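Argonaute protein (PDB 5I4A) uses short 5'-OH RNA guides to bind complementary DNA or RNA targets and cleave them, with manganese preferred over magnesium for DNA cleavage. Local coordinates at residues A[432-435]-A[436-439]; A[438-441]-A[442-445]; A[619-622]-A[623-627]. All coordinates share one frame; numbering follows the deposited sequence.

Contact 1: A[432-435]-A[436-439]; sequences FILK and KMED
L434 and M437 meet across a tight turn at the end of strand 433-434, where the PIWI chain leaves this short strand for the loop leading to strand 443-452. The backbone closes the turn with a hydrogen bond from M437 N to L434 O, 3.0 Å long. Its N-H...O angle of 136° is bent, and the donor sits well above the carbonyl plane, as expected when the chain doubles back within three residues. On one side of the turn the two apolar side chains run together in the same direction. M437 CG lies 3.6 Å from L434 CB and also packs on the CD1 branch of L434. CG of M437 is placed anti to its own carbonyl carbon (chi1 -68°), and further bends in the thioether chain carry the CE end away from L434. E438, an exposed residue, extends its side chain at a slant over the buried I433, with E438 CD 3.8 Å from the terminal methyl CD1 of I433. The ammonium group of K435 is not in contact with this carboxylate, although the opposite charges may still attract weakly. Backbone bonds of I433 to K272 and of K435 to I270 join this part of the chain to strand 271-272 of linker L2 and to the residue just before it, while L434 and M437 both rest on L604 of helix 595-605.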
loop_
_atom_site.group_PDB
_atom_site.type_symbol
_atom_site.label_atom_id
_atom_site.label_comp_id
_atom_site.label_asym_id
_atom_site.label_seq_id
_atom_site.Cartn_x
_atom_site.Cartn_y
_atom_site.Cartn_z
ATOM N N PHE A 432 16.687 0.596 19.043
ATOM C CA PHE A 432 17.501 1.702 18.557
ATOM C C PHE A 432 16.664 2.971 18.600
ATOM O O PHE A 432 15.431 2.921 18.618
ATOM C CB PHE A 432 18.002 1.449 17.129
ATOM C CG PHE A 432 16.896 1.301 16.118
ATOM C CD1 PHE A 432 16.279 2.416 15.571
ATOM C CD2 PHE A 432 16.474 0.046 15.712
ATOM C CE1 PHE A 432 15.257 2.283 14.652
ATOM C CE2 PHE A 432 15.454 -0.093 14.783
ATOM C CZ PHE A 432 14.847 1.028 14.254
ATOM N N ILE A 433 17.348 4.110 18.592
ATOM C CA ILE A 433 16.714 5.386 18.294
ATOM C C ILE A 433 17.453 6.001 17.116
ATOM O O ILE A 433 18.643 5.747 16.905
ATOM C CB ILE A 433 16.691 6.350 19.501
ATOM C CG1 ILE A 433 18.102 6.835 19.841
ATOM C CG2 ILE A 433 16.037 5.685 20.701
ATOM C CD1 ILE A 433 18.144 7.818 20.992
ATOM N N LEU A 434 16.734 6.792 16.328
ATOM C CA LEU A 434 17.340 7.445 15.178
ATOM C C LEU A 434 18.133 8.658 15.644
ATOM O O LEU A 434 17.655 9.447 16.465
ATOM C CB LEU A 434 16.276 7.855 14.162
ATOM C CG LEU A 434 15.475 6.714 13.532
ATOM C CD1 LEU A 434 14.684 7.220 12.344
ATOM C CD2 LEU A 434 16.390 5.569 13.123
ATOM N N LYS A 435 19.354 8.795 15.125
ATOM C CA LYS A 435 20.214 9.902 15.528
ATOM C C LYS A 435 19.538 11.245 15.278
ATOM O O LYS A 435 19.604 12.151 16.116
ATOM C CB LYS A 435 21.544 9.820 14.784
ATOM C CG LYS A 435 22.698 10.497 15.493
ATOM C CD LYS A 435 23.971 10.424 14.665
ATOM C CE LYS A 435 25.161 10.924 15.462
ATOM N NZ LYS A 435 24.815 12.160 16.214
ATOM N N LYS A 436 18.863 11.383 14.135
ATOM C CA LYS A 436 18.201 12.632 13.780
ATOM C C LYS A 436 16.846 12.805 14.452
ATOM O O LYS A 436 16.296 13.912 14.422
ATOM C CB LYS A 436 18.042 12.719 12.260
ATOM C CG LYS A 436 19.365 12.838 11.522
ATOM C CD LYS A 436 19.176 12.901 10.015
ATOM C CE LYS A 436 20.475 13.310 9.327
ATOM N NZ LYS A 436 20.347 13.339 7.841
ATOM N N MET A 437 16.293 11.749 15.050
ATOM C CA MET A 437 15.033 11.844 15.774
ATOM C C MET A 437 15.210 12.064 17.270
ATOM O O MET A 437 14.209 12.251 17.972
ATOM C CB MET A 437 14.192 10.581 15.550
ATOM C CG MET A 437 13.677 10.414 14.130
ATOM S SD MET A 437 12.539 11.725 13.646
ATOM C CE MET A 437 11.146 11.389 14.719
ATOM N N GLU A 438 16.447 12.058 17.773
ATOM C CA GLU A 438 16.665 12.113 19.216
ATOM C C GLU A 438 16.120 13.399 19.832
ATOM O O GLU A 438 15.780 13.419 21.019
ATOM C CB GLU A 438 18.157 11.953 19.516
ATOM C CG GLU A 438 18.493 11.836 20.997
ATOM C CD GLU A 438 19.840 11.180 21.248
ATOM O OE1 GLU A 438 20.492 10.773 20.264
ATOM O OE2 GLU A 438 20.245 11.067 22.426
ATOM N N ASP A 439 15.999 14.474 19.061
ATOM C CA ASP A 439 15.504 15.722 19.624
ATOM C C ASP A 439 14.097 16.058 19.150
ATOM O O ASP A 439 13.726 17.235 19.130
ATOM C CB ASP A 439 16.470 16.869 19.277
ATOM C CG ASP A 439 16.626 17.102 17.760
ATOM O OD1 ASP A 439 16.323 16.203 16.959
ATOM O OD2 ASP A 439 17.054 18.199 17.354
#

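Contact 2: A[438-441]-A[442-445]; sequences EDKE and KNLY
The side chains of K440 and N443 run alongside each other where the chain turns into strand 443-452. K440 CB sits 3.5 Å from Y445 OH and also touches the amide nitrogen of N443. Beyond CB the lysine bends at chi2 and again at chi4, which curls its ammonium group back along the chain. There K440 NZ forms a salt bridge with D439 OD1, 2.8 Å away on the syn side of the carboxylate, and a second bond with K436 O. K440, E441, K442 and N443 form a type I beta turn, closed by a weak hydrogen bond from N443 N to K440 O (3.3 Å), and it launches the strand of the RNase H fold that carries D449. At its corners E441 CB lies 3.3 Å from K442 N, and K442, with chi1 at 59°, sends its extended chain back so that CE comes 4.5 Å from D439 O. E441 O receives a water that also donates to N443 O (2.7 Å), and it is bonded by Y503 OH as well. N443 OD1 accepts from N513 ND2, while N443 ND2 bonds Y593 OH and donates to Y445 OH at 3.1 Å. An alanine here would take away the amide and would probably leave N513, Y593 and the hydroxyl of Y445 each without one partner. Y445 OH is also bonded to Q601.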
loop_
_atom_site.group_PDB
_atom_site.type_symbol
_atom_site.label_atom_id
_atom_site.label_comp_id
_atom_site.label_asym_id
_atom_site.label_seq_id
_atom_site.Cartn_x
_atom_site.Cartn_y
_atom_site.Cartn_z
ATOM N N GLU A 438 16.447 12.058 17.773
ATOM C CA GLU A 438 16.665 12.113 19.216
ATOM C C GLU A 438 16.120 13.399 19.832
ATOM O O GLU A 438 15.780 13.419 21.019
ATOM C CB GLU A 438 18.157 11.953 19.516
ATOM C CG GLU A 438 18.493 11.836 20.997
ATOM C CD GLU A 438 19.840 11.180 21.248
ATOM O OE1 GLU A 438 20.492 10.773 20.264
ATOM O OE2 GLU A 438 20.245 11.067 22.426
ATOM N N ASP A 439 15.999 14.474 19.061
ATOM C CA ASP A 439 15.504 15.722 19.624
ATOM C C ASP A 439 14.097 16.058 19.150
ATOM O O ASP A 439 13.726 17.235 19.130
ATOM C CB ASP A 439 16.470 16.869 19.277
ATOM C CG ASP A 439 16.626 17.102 17.760
ATOM O OD1 ASP A 439 16.323 16.203 16.959
ATOM O OD2 ASP A 439 17.054 18.199 17.354
ATOM N N LYS A 440 13.307 15.051 18.772
ATOM C CA LYS A 440 11.962 15.263 18.242
ATOM C C LYS A 440 10.867 14.759 19.180
ATOM O O LYS A 440 9.763 14.452 18.723
ATOM C CB LYS A 440 11.809 14.604 16.868
ATOM C CG LYS A 440 12.853 15.022 15.845
ATOM C CD LYS A 440 12.877 16.529 15.672
ATOM C CE LYS A 440 13.694 16.932 14.456
ATOM N NZ LYS A 440 15.074 16.371 14.483
ATOM N N GLU A 441 11.145 14.675 20.485
ATOM C CA GLU A 441 10.157 14.142 21.423
ATOM C C GLU A 441 8.925 15.035 21.523
ATOM O O GLU A 441 7.842 14.564 21.889
ATOM C CB GLU A 441 10.788 13.959 22.806
ATOM C CG GLU A 441 9.875 13.371 23.875
ATOM C CD GLU A 441 10.604 13.098 25.179
ATOM O OE1 GLU A 441 10.409 13.859 26.151
ATOM O OE2 GLU A 441 11.385 12.125 25.226
ATOM N N LYS A 442 9.064 16.322 21.203
ATOM C CA LYS A 442 7.969 17.269 21.372
ATOM C C LYS A 442 6.848 17.083 20.356
ATOM O O LYS A 442 5.829 17.777 20.453
ATOM C CB LYS A 442 8.505 18.695 21.284
ATOM C CG LYS A 442 9.207 19.016 19.975
ATOM C CD LYS A 442 9.858 20.391 20.037
ATOM C CE LYS A 442 10.825 20.609 18.884
ATOM N NZ LYS A 442 11.555 21.899 19.021
ATOM N N ASN A 443 6.997 16.170 19.402
ATOM C CA ASN A 443 6.047 16.016 18.313
ATOM C C ASN A 443 5.228 14.741 18.485
ATOM O O ASN A 443 5.714 13.730 18.998
ATOM C CB ASN A 443 6.773 15.993 16.967
ATOM C CG ASN A 443 7.677 17.195 16.777
ATOM O OD1 ASN A 443 7.297 18.327 17.079
ATOM N ND2 ASN A 443 8.886 16.954 16.283
ATOM N N LEU A 444 3.972 14.808 18.047
ATOM C CA LEU A 444 3.047 13.682 18.093
ATOM C C LEU A 444 2.757 13.254 16.660
ATOM O O LEU A 444 2.106 13.987 15.906
ATOM C CB LEU A 444 1.766 14.056 18.834
ATOM C CG LEU A 444 0.633 13.026 18.828
ATOM C CD1 LEU A 444 1.111 11.710 19.410
ATOM C CD2 LEU A 444 -0.575 13.548 19.591
ATOM N N TYR A 445 3.243 12.073 16.289
ATOM C CA TYR A 445 3.109 11.560 14.933
ATOM C C TYR A 445 1.904 10.628 14.870
ATOM O O TYR A 445 1.870 9.602 15.556
ATOM C CB TYR A 445 4.388 10.842 14.505
ATOM C CG TYR A 445 5.614 11.724 14.617
ATOM C CD1 TYR A 445 5.856 12.728 13.691
ATOM C CD2 TYR A 445 6.521 11.562 15.658
ATOM C CE1 TYR A 445 6.968 13.544 13.791
ATOM C CE2 TYR A 445 7.639 12.375 15.766
ATOM C CZ TYR A 445 7.856 13.362 14.830
ATOM O OH TYR A 445 8.961 14.175 14.929
HETATM O O HOH W 1 7.390 12.234 20.410
#

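Contact 3: A[619-622]-A[623-627]; sequences LPYP and LHIAN
I625 covers one face of the Y621 ring at the start of helix 621-631. Its terminal methyl CD1 stands 3.6 Å from the centroid of the Y621 ring and only 8° off the ring normal, a CH-pi contact almost exactly over the centre. With CG of Y621 anti to the backbone N (chi1 -166°), the ring swings toward the following turn, where I625 meets it. The isoleucine is pressed against the backbone too, with I625 CG1 3.1 Å from Y621 O. Y621 O accepts I625 N nearly end-on, at 2.9 Å. Before it P620 O, at the N-cap, accepts H624 N in the carbonyl plane at 2.8 Å, and after it P622 O takes A626 N at 3.0 Å. P620 and L623 run alongside each other, P620 CG lying 3.9 Å from L623 CB. The H624 imidazole approaches Y621 obliquely, and one water bridges its ND1 to the backbone N of L619. L619 brings its CD1 methyl up to N627, the two side chains crossing at about a right angle, so the residue before the N-cap abuts a probable active-site residue inferred to bind the second manganese. The helix packs against strands of the PIWI sheet: P620, P622 and L623 rest on L517 of strand 513-519, Y621 and I625 reach V466 of strand 458-466 and I472 of strand 472-482, and N627 meets D519.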
loop_
_atom_site.group_PDB
_atom_site.type_symbol
_atom_site.label_atom_id
_atom_site.label_comp_id
_atom_site.label_asym_id
_atom_site.label_seq_id
_atom_site.Cartn_x
_atom_site.Cartn_y
_atom_site.Cartn_z
ATOM N N LEU A 619 6.386 2.977 4.398
ATOM C CA LEU A 619 5.563 4.090 4.828
ATOM C C LEU A 619 5.976 4.547 6.221
ATOM O O LEU A 619 6.591 3.786 6.976
ATOM C CB LEU A 619 4.084 3.685 4.836
ATOM C CG LEU A 619 3.538 3.269 3.468
ATOM C CD1 LEU A 619 2.145 2.668 3.587
ATOM C CD2 LEU A 619 3.535 4.459 2.526
ATOM N N PRO A 620 5.666 5.790 6.596
ATOM C CA PRO A 620 5.930 6.223 7.971
ATOM C C PRO A 620 5.230 5.298 8.951
ATOM O O PRO A 620 4.107 4.852 8.711
ATOM C CB PRO A 620 5.358 7.646 8.019
ATOM C CG PRO A 620 4.435 7.739 6.846
ATOM C CD PRO A 620 5.033 6.856 5.799
ATOM N N TYR A 621 5.923 4.993 10.046
ATOM C CA TYR A 621 5.455 3.973 10.984
ATOM C C TYR A 621 4.015 4.175 11.447
ATOM O O TYR A 621 3.256 3.191 11.438
ATOM C CB TYR A 621 6.426 3.909 12.173
ATOM C CG TYR A 621 6.279 2.685 13.052
ATOM C CD1 TYR A 621 6.093 1.421 12.501
ATOM C CD2 TYR A 621 6.350 2.792 14.433
ATOM C CE1 TYR A 621 5.964 0.304 13.309
ATOM C CE2 TYR A 621 6.227 1.686 15.245
ATOM C CZ TYR A 621 6.036 0.443 14.681
ATOM O OH TYR A 621 5.913 -0.656 15.498
ATOM N N PRO A 622 3.562 5.378 11.832
ATOM C CA PRO A 622 2.137 5.520 12.183
ATOM C C PRO A 622 1.193 5.123 11.059
ATOM O O PRO A 622 0.157 4.500 11.320
ATOM C CB PRO A 622 2.012 7.008 12.543
ATOM C CG PRO A 622 3.211 7.665 11.951
ATOM C CD PRO A 622 4.294 6.642 12.032
ATOM N N LEU A 623 1.522 5.465 9.811
ATOM C CA LEU A 623 0.689 5.047 8.686
ATOM C C LEU A 623 0.806 3.552 8.438
ATOM O O LEU A 623 -0.186 2.893 8.103
ATOM C CB LEU A 623 1.073 5.819 7.426
ATOM C CG LEU A 623 0.374 7.151 7.172
ATOM C CD1 LEU A 623 0.641 7.582 5.748
ATOM C CD2 LEU A 623 -1.117 7.031 7.428
ATOM N N HIS A 624 2.017 3.005 8.570
ATOM C CA HIS A 624 2.195 1.561 8.452
ATOM C C HIS A 624 1.309 0.819 9.443
ATOM O O HIS A 624 0.663 -0.177 9.092
ATOM C CB HIS A 624 3.661 1.199 8.670
ATOM C CG HIS A 624 3.925 -0.274 8.666
ATOM N ND1 HIS A 624 4.178 -0.982 7.511
ATOM C CD2 HIS A 624 3.961 -1.175 9.676
ATOM C CE1 HIS A 624 4.365 -2.255 7.809
ATOM N NE2 HIS A 624 4.238 -2.398 9.117
ATOM N N ILE A 625 1.256 1.297 10.685
ATOM C CA ILE A 625 0.407 0.673 11.693
ATOM C C ILE A 625 -1.062 0.812 11.315
ATOM O O ILE A 625 -1.828 -0.159 11.359
ATOM C CB ILE A 625 0.689 1.284 13.077
ATOM C CG1 ILE A 625 2.156 1.089 13.467
ATOM C CG2 ILE A 625 -0.231 0.677 14.114
ATOM C CD1 ILE A 625 2.649 2.089 14.494
ATOM N N ALA A 626 -1.474 2.024 10.934
ATOM C CA ALA A 626 -2.880 2.272 10.629
ATOM C C ALA A 626 -3.362 1.398 9.478
ATOM O O ALA A 626 -4.459 0.829 9.540
ATOM C CB ALA A 626 -3.097 3.750 10.310
ATOM N N ASN A 627 -2.559 1.278 8.418
ATOM C CA ASN A 627 -2.925 0.385 7.323
ATOM C C ASN A 627 -3.025 -1.059 7.801
ATOM O O ASN A 627 -3.981 -1.768 7.463
ATOM C CB ASN A 627 -1.913 0.494 6.180
ATOM C CG ASN A 627 -2.036 1.795 5.402
ATOM O OD1 ASN A 627 -2.986 2.558 5.586
ATOM N ND2 ASN A 627 -1.082 2.043 4.515
HETATM O O HOH W 2 5.393 0.112 4.972
#

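Contacts 1 and 2 are consecutive turns of one connection: they share E438 and D439, their centres lie about 9 Å apart, and M437 CE packs 3.5 Å from Y445 OH, so that the two turns also touch through side chains. Contact 3 comes much later in sequence, its centre about 17 Å from that of contact 2, yet P622 CB touches Y445 O at 4.0 Å. Contact 1 stays about 9 Å from contact 3 at their nearest atoms. The strand begun in contact 2 continues to D449, whose side chain, like that of D519, comes within about 3 Å of that of N627. Contact 3 has its nearest atom about 5 Å from the bound nucleic acid, against about 12 and about 19 Å for contacts 1 and 2.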